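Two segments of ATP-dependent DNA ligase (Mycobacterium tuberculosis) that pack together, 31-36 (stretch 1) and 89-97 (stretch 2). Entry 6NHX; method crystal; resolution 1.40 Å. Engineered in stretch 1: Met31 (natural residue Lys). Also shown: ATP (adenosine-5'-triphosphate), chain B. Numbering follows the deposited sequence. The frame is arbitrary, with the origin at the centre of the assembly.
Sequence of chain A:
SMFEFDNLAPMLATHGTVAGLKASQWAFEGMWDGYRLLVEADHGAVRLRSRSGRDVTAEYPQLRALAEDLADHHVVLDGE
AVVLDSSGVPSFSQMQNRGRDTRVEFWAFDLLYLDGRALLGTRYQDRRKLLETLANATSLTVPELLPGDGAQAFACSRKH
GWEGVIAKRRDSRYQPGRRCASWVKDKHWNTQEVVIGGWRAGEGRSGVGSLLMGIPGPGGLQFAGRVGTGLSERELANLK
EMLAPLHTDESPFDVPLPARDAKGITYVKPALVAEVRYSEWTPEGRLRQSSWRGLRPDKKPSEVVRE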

ATOM      1  N   MET A  31      -6.829   4.680  -5.010  1.00 12.69           N
ATOM      2  CA  MET A  31      -6.112   3.812  -4.083  1.00 11.09           C
ATOM      3  C   MET A  31      -4.633   4.191  -4.106  1.00 13.20           C
ATOM      4  O   MET A  31      -3.988   4.109  -5.158  1.00 15.86           O
ATOM      5  CB  MET A  31      -6.280   2.350  -4.489  1.00 12.18           C
ATOM      6  CG  MET A  31      -5.467   1.409  -3.614  1.00 11.84           C
ATOM      7  SD  MET A  31      -5.467  -0.281  -4.238  1.00 16.24           S
ATOM      8  CE  MET A  31      -7.175  -0.739  -3.933  1.00 14.32           C
ATOM      9  N   TRP A  32      -4.102   4.584  -2.945  1.00 14.50           N
ATOM     10  CA  TRP A  32      -2.726   5.070  -2.803  1.00 14.97           C
ATOM     11  C   TRP A  32      -1.869   4.008  -2.111  1.00 17.42           C
ATOM     12  O   TRP A  32      -2.124   3.669  -0.948  1.00 17.78           O
ATOM     13  CB  TRP A  32      -2.688   6.371  -1.994  1.00 14.83           C
ATOM     14  CG  TRP A  32      -3.757   7.361  -2.377  1.00 13.34           C
ATOM     15  CD1 TRP A  32      -4.708   7.911  -1.547  1.00 14.38           C
ATOM     16  CD2 TRP A  32      -4.003   7.892  -3.685  1.00 13.12           C
ATOM     17  NE1 TRP A  32      -5.520   8.772  -2.265  1.00 14.26           N
ATOM     18  CE2 TRP A  32      -5.122   8.755  -3.583  1.00 13.11           C
ATOM     19  CE3 TRP A  32      -3.405   7.699  -4.946  1.00 14.93           C
ATOM     20  CZ2 TRP A  32      -5.626   9.459  -4.685  1.00 12.60           C
ATOM     21  CZ3 TRP A  32      -3.916   8.392  -6.040  1.00 17.19           C
ATOM     22  CH2 TRP A  32      -5.015   9.263  -5.901  1.00 14.58           C
ATOM     23  N   ASP A  33      -0.848   3.493  -2.805  1.00 14.47           N
ATOM     24  CA  ASP A  33       0.071   2.550  -2.165  1.00 14.36           C
ATOM     25  C   ASP A  33       0.989   3.294  -1.203  1.00 14.70           C
ATOM     26  O   ASP A  33       1.687   4.230  -1.601  1.00 19.72           O
ATOM     27  CB  ASP A  33       0.914   1.809  -3.206  1.00 17.93           C
ATOM     28  CG  ASP A  33       0.260   0.520  -3.690  1.00 19.75           C
ATOM     29  OD1 ASP A  33      -0.962   0.370  -3.500  1.00 20.47           O
ATOM     30  OD2 ASP A  33       0.966  -0.349  -4.261  1.00 21.12           O
ATOM     31  N   GLY A  34       0.979   2.902   0.059  1.00 14.23           N
ATOM     32  CA  GLY A  34       1.816   3.531   1.064  1.00 15.97           C
ATOM     33  C   GLY A  34       1.594   2.856   2.399  1.00 13.33           C
ATOM     34  O   GLY A  34       1.224   1.674   2.435  1.00 15.07           O
ATOM     35  N   TYR A  35       1.793   3.583   3.493  1.00 14.22           N
ATOM     36  CA  TYR A  35       1.518   3.074   4.829  1.00 14.32           C
ATOM     37  C   TYR A  35       0.370   3.880   5.424  1.00 17.72           C
ATOM     38  O   TYR A  35       0.386   5.116   5.387  1.00 17.70           O
ATOM     39  CB  TYR A  35       2.737   3.185   5.746  1.00 17.08           C
ATOM     40  CG  TYR A  35       3.884   2.250   5.461  1.00 21.32           C
ATOM     41  CD1 TYR A  35       3.680   0.958   4.988  1.00 38.65           C
ATOM     42  CD2 TYR A  35       5.179   2.659   5.691  1.00 26.89           C
ATOM     43  CE1 TYR A  35       4.759   0.116   4.740  1.00 38.50           C
ATOM     44  CE2 TYR A  35       6.250   1.835   5.453  1.00 31.53           C
ATOM     45  CZ  TYR A  35       6.044   0.570   4.977  1.00 32.56           C
ATOM     46  OH  TYR A  35       7.148  -0.219   4.753  1.00 26.19           O
ATOM     47  N   ARG A  36      -0.609   3.180   5.983  1.00 15.60           N
ATOM     48  CA  ARG A  36      -1.761   3.829   6.595  1.00 14.17           C
ATOM     49  C   ARG A  36      -1.357   4.512   7.893  1.00 15.84           C
ATOM     50  O   ARG A  36      -0.679   3.920   8.737  1.00 19.69           O
ATOM     51  CB  ARG A  36      -2.814   2.764   6.890  1.00 14.43           C
ATOM     52  CG  ARG A  36      -4.130   3.338   7.366  1.00 14.71           C
ATOM     53  CD  ARG A  36      -4.919   3.926   6.217  1.00 14.27           C
ATOM     54  NE  ARG A  36      -6.285   4.258   6.601  1.00 14.92           N
ATOM     55  CZ  ARG A  36      -7.299   3.404   6.585  1.00 12.36           C
ATOM     56  NH1 ARG A  36      -7.113   2.152   6.190  1.00 14.04           N
ATOM     57  NH2 ARG A  36      -8.505   3.804   6.954  1.00 14.69           N
ATOM     58  N   VAL A  89       3.369   9.059  -8.840  1.00 18.72           N
ATOM     59  CA  VAL A  89       2.383   8.134  -8.281  1.00 19.14           C
ATOM     60  C   VAL A  89       2.946   7.508  -7.009  1.00 15.86           C
ATOM     61  O   VAL A  89       4.122   7.117  -7.000  1.00 16.97           O
ATOM     62  CB  VAL A  89       2.014   7.067  -9.321  1.00 17.83           C
ATOM     63  CG1 VAL A  89       1.089   6.030  -8.709  1.00 20.21           C
ATOM     64  CG2 VAL A  89       1.366   7.715 -10.532  1.00 18.85           C
ATOM     65  N   PRO A  90       2.173   7.405  -5.927  1.00 15.39           N
ATOM     66  CA  PRO A  90       2.656   6.684  -4.739  1.00 13.99           C
ATOM     67  C   PRO A  90       3.183   5.307  -5.104  1.00 16.21           C
ATOM     68  O   PRO A  90       2.586   4.579  -5.904  1.00 16.83           O
ATOM     69  CB  PRO A  90       1.410   6.589  -3.858  1.00 15.74           C
ATOM     70  CG  PRO A  90       0.631   7.834  -4.216  1.00 17.27           C
ATOM     71  CD  PRO A  90       0.839   7.997  -5.705  1.00 16.23           C
ATOM     72  N   SER A  91       4.342   4.963  -4.543  1.00 14.43           N
ATOM     73  CA  SER A  91       5.002   3.685  -4.799  1.00 14.49           C
ATOM     74  C   SER A  91       5.229   2.966  -3.483  1.00 13.18           C
ATOM     75  O   SER A  91       5.920   3.485  -2.600  1.00 14.47           O
ATOM     76  CB  SER A  91       6.356   3.910  -5.474  1.00 17.30           C
ATOM     77  OG  SER A  91       7.147   2.724  -5.430  1.00 15.43           O
ATOM     78  N   PHE A  92       4.683   1.764  -3.360  1.00 12.77           N
ATOM     79  CA  PHE A  92       4.887   1.014  -2.132  1.00 12.50           C
ATOM     80  C   PHE A  92       6.347   0.625  -1.969  1.00 13.88           C
ATOM     81  O   PHE A  92       6.898   0.741  -0.870  1.00 15.93           O
ATOM     82  CB  PHE A  92       3.995  -0.225  -2.141  1.00 15.64           C
ATOM     83  CG  PHE A  92       4.069  -1.022  -0.891  1.00 15.24           C
ATOM     84  CD1 PHE A  92       4.441  -2.352  -0.931  1.00 23.57           C
ATOM     85  CD2 PHE A  92       3.767  -0.438   0.327  1.00 18.68           C
ATOM     86  CE1 PHE A  92       4.507  -3.099   0.235  1.00 31.60           C
ATOM     87  CE2 PHE A  92       3.837  -1.176   1.495  1.00 28.48           C
ATOM     88  CZ  PHE A  92       4.210  -2.505   1.448  1.00 25.66           C
ATOM     89  N   SER A  93       6.992   0.167  -3.049  1.00 15.60           N
ATOM     90  CA  SER A  93       8.382  -0.264  -2.936  1.00 16.26           C
ATOM     91  C   SER A  93       9.293   0.912  -2.602  1.00 19.44           C
ATOM     92  O   SER A  93      10.260   0.754  -1.849  1.00 18.60           O
ATOM     93  CB  SER A  93       8.848  -0.996  -4.198  1.00 20.18           C
ATOM     94  OG  SER A  93       8.850  -0.159  -5.338  1.00 31.33           O
ATOM     95  N   GLN A  94       9.005   2.107  -3.136  1.00 13.86           N
ATOM     96  CA  GLN A  94       9.835   3.249  -2.767  1.00 16.12           C
ATOM     97  C   GLN A  94       9.615   3.668  -1.322  1.00 18.24           C
ATOM     98  O   GLN A  94      10.559   4.111  -0.659  1.00 18.49           O
ATOM     99  CB  GLN A  94       9.649   4.416  -3.738  1.00 19.39           C
ATOM    100  CG  GLN A  94      10.107   4.037  -5.138  1.00 23.05           C
ATOM    101  CD  GLN A  94      10.291   5.215  -6.061  1.00 41.31           C
ATOM    102  OE1 GLN A  94      10.631   6.317  -5.629  1.00 46.44           O
ATOM    103  NE2 GLN A  94      10.076   4.986  -7.351  1.00 44.94           N
ATOM    104  N   MET A  95       8.391   3.529  -0.815  1.00 14.19           N
ATOM    105  CA  MET A  95       8.155   3.733   0.606  1.00 15.39           C
ATOM    106  C   MET A  95       8.911   2.706   1.441  1.00 17.19           C
ATOM    107  O   MET A  95       9.625   3.056   2.388  1.00 17.88           O
ATOM    108  CB  MET A  95       6.657   3.685   0.901  1.00 18.14           C
ATOM    109  CG  MET A  95       6.336   3.608   2.375  1.00 18.98           C
ATOM    110  SD  MET A  95       6.914   5.040   3.303  1.00 22.10           S
ATOM    111  CE  MET A  95       5.810   6.299   2.715  1.00 22.70           C
ATOM    112  N   GLN A  96       8.786   1.425   1.085  1.00 18.24           N
ATOM    113  CA  GLN A  96       9.441   0.364   1.839  1.00 19.36           C
ATOM    114  C   GLN A  96      10.955   0.506   1.838  1.00 22.38           C
ATOM    115  O   GLN A  96      11.618   0.092   2.797  1.00 30.64           O
ATOM    116  CB  GLN A  96       9.054  -0.976   1.214  1.00 20.55           C
ATOM    117  CG  GLN A  96       8.445  -1.941   2.167  1.00 28.45           C
ATOM    118  CD  GLN A  96       8.118  -3.265   1.514  1.00 21.39           C
ATOM    119  OE1 GLN A  96       8.513  -3.539   0.373  1.00 21.16           O
ATOM    120  NE2 GLN A  96       7.371  -4.080   2.226  1.00 26.36           N
ATOM    121  N   ASN A  97      11.525   1.071   0.778  1.00 17.57           N
ATOM    122  CA  ASN A  97      12.965   1.206   0.651  1.00 18.93           C
ATOM    123  C   ASN A  97      13.434   2.639   0.843  1.00 22.19           C
ATOM    124  O   ASN A  97      14.514   3.000   0.374  1.00 25.26           O
ATOM    125  CB  ASN A  97      13.437   0.652  -0.695  1.00 24.11           C
ATOM    126  CG  ASN A  97      13.250  -0.858  -0.801  1.00 27.65           C
ATOM    127  OD1 ASN A  97      14.123  -1.620  -0.403  1.00 31.10           O
ATOM    128  ND2 ASN A  97      12.122  -1.288  -1.346  1.00 21.03           N
TER
HETATM  129  PG  ATP B1000      -5.477  -4.474   3.834  1.00 17.91           P
HETATM  130  O1G ATP B1000      -6.816  -4.067   3.254  1.00 17.33           O
HETATM  131  O2G ATP B1000      -5.539  -5.510   4.940  1.00 20.04           O
HETATM  132  O3G ATP B1000      -4.616  -3.277   4.197  1.00 18.64           O
HETATM  133  PB  ATP B1000      -3.514  -4.786   1.683  1.00 22.60           P
HETATM  134  O1B ATP B1000      -3.124  -5.935   0.788  1.00 31.05           O
HETATM  135  O2B ATP B1000      -2.471  -4.020   2.467  1.00 33.43           O
HETATM  136  O3B ATP B1000      -4.701  -5.280   2.657  1.00 22.96           O
HETATM  137  PA  ATP B1000      -4.763  -3.680  -0.688  1.00 19.07           P
HETATM  138  O1A ATP B1000      -5.595  -4.895  -0.965  1.00 22.17           O
HETATM  139  O2A ATP B1000      -3.526  -3.300  -1.459  1.00 23.61           O
HETATM  140  O3A ATP B1000      -4.365  -3.718   0.857  1.00 24.28           O
HETATM  141  O5' ATP B1000      -5.748  -2.408  -0.509  1.00 22.18           O
HETATM  142  C5' ATP B1000      -5.224  -1.082  -0.504  1.00 17.49           C
HETATM  143  C4' ATP B1000      -4.702  -0.696   0.883  1.00 14.02           C
HETATM  144  O4' ATP B1000      -4.409   0.701   0.847  1.00 17.12           O
HETATM  145  C3' ATP B1000      -5.711  -0.897   1.995  1.00 15.36           C
HETATM  146  O3' ATP B1000      -5.009  -1.034   3.227  1.00 17.30           O
HETATM  147  C2' ATP B1000      -6.412   0.431   1.992  1.00 14.78           C
HETATM  148  O2' ATP B1000      -7.068   0.711   3.236  1.00 15.59           O
HETATM  149  C1' ATP B1000      -5.274   1.412   1.729  1.00 17.37           C
HETATM  150  N9  ATP B1000      -5.719   2.595   0.964  1.00 14.25           N
HETATM  151  C8  ATP B1000      -5.089   3.139  -0.108  1.00 14.33           C
HETATM  152  N7  ATP B1000      -5.751   4.244  -0.550  1.00 12.43           N
HETATM  153  C5  ATP B1000      -6.805   4.408   0.272  1.00 11.63           C
HETATM  154  C6  ATP B1000      -7.909   5.353   0.354  1.00 11.01           C
HETATM  155  N6  ATP B1000      -8.027   6.336  -0.546  1.00 12.23           N
HETATM  156  N1  ATP B1000      -8.802   5.187   1.340  1.00 11.03           N
HETATM  157  C2  ATP B1000      -8.713   4.202   2.242  1.00 11.57           C
HETATM  158  N3  ATP B1000      -7.734   3.284   2.220  1.00 12.55           N
HETATM  159  C4  ATP B1000      -6.786   3.335   1.258  1.00 12.76           C
HETATM  160  O   HOH W   1       4.185   5.229  -1.126  1.00 14.85           O
HETATM  161  O   HOH W   2       3.118   0.593  -5.453  1.00 15.87           O
HETATM  162  O   HOH W   3       0.049   3.726  -5.678  1.00 20.72           O
HETATM  163  O   HOH W   4       6.821  -2.865   4.816  1.00 27.97           O

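Segments distant in sequence can join through apolar contact and bridging water rather than direct hydrogen bonds, and this ATP-dependent DNA ligase offers a compact example. No direct hydrogen bond links residues 31-36 to 89-97, though together they bury 434 Å². The nearest CA atoms are those of Asp33 and Phe92, 5.1 Å apart, where the second stretch enters its helix. That helix is capped by Ser91, whose OG accepts from Gln94 N at 3.0 Å.

The side chains add apolar contacts. Pro90 CG lies 4.1 Å from Trp32 CE3, nonpolar carbon against nonpolar carbon; separately, Pro90 CB makes a close van der Waals contact with Asp33 O at 3.3 Å. Tyr35 reaches across to the helix: its electron-rich ring receives Met95 CG, a methylene polarised slightly by the adjoining sulfur, over one face, 3.9 Å from the centroid, a CH-pi contact, while Tyr35 CE1 meets Phe92 CE2 at 3.6 Å, the two ring planes nearly perpendicular.

Water supplies the polar link. One molecule donates to Asp33 OD2 (2.6 Å) and accepts from Phe92 N (2.9 Å), joining a carboxylate to an amide of the helix's first turn. Another accepts from Asp33 N (3.0 Å) and donates to Pro90 O (2.7 Å). A third lies 2.7 Å from Tyr35 OH and accepts from Gln96 NE2 at 2.9 Å.

Beyond this interface, Trp32 N donates to ATP N7 at 2.9 Å.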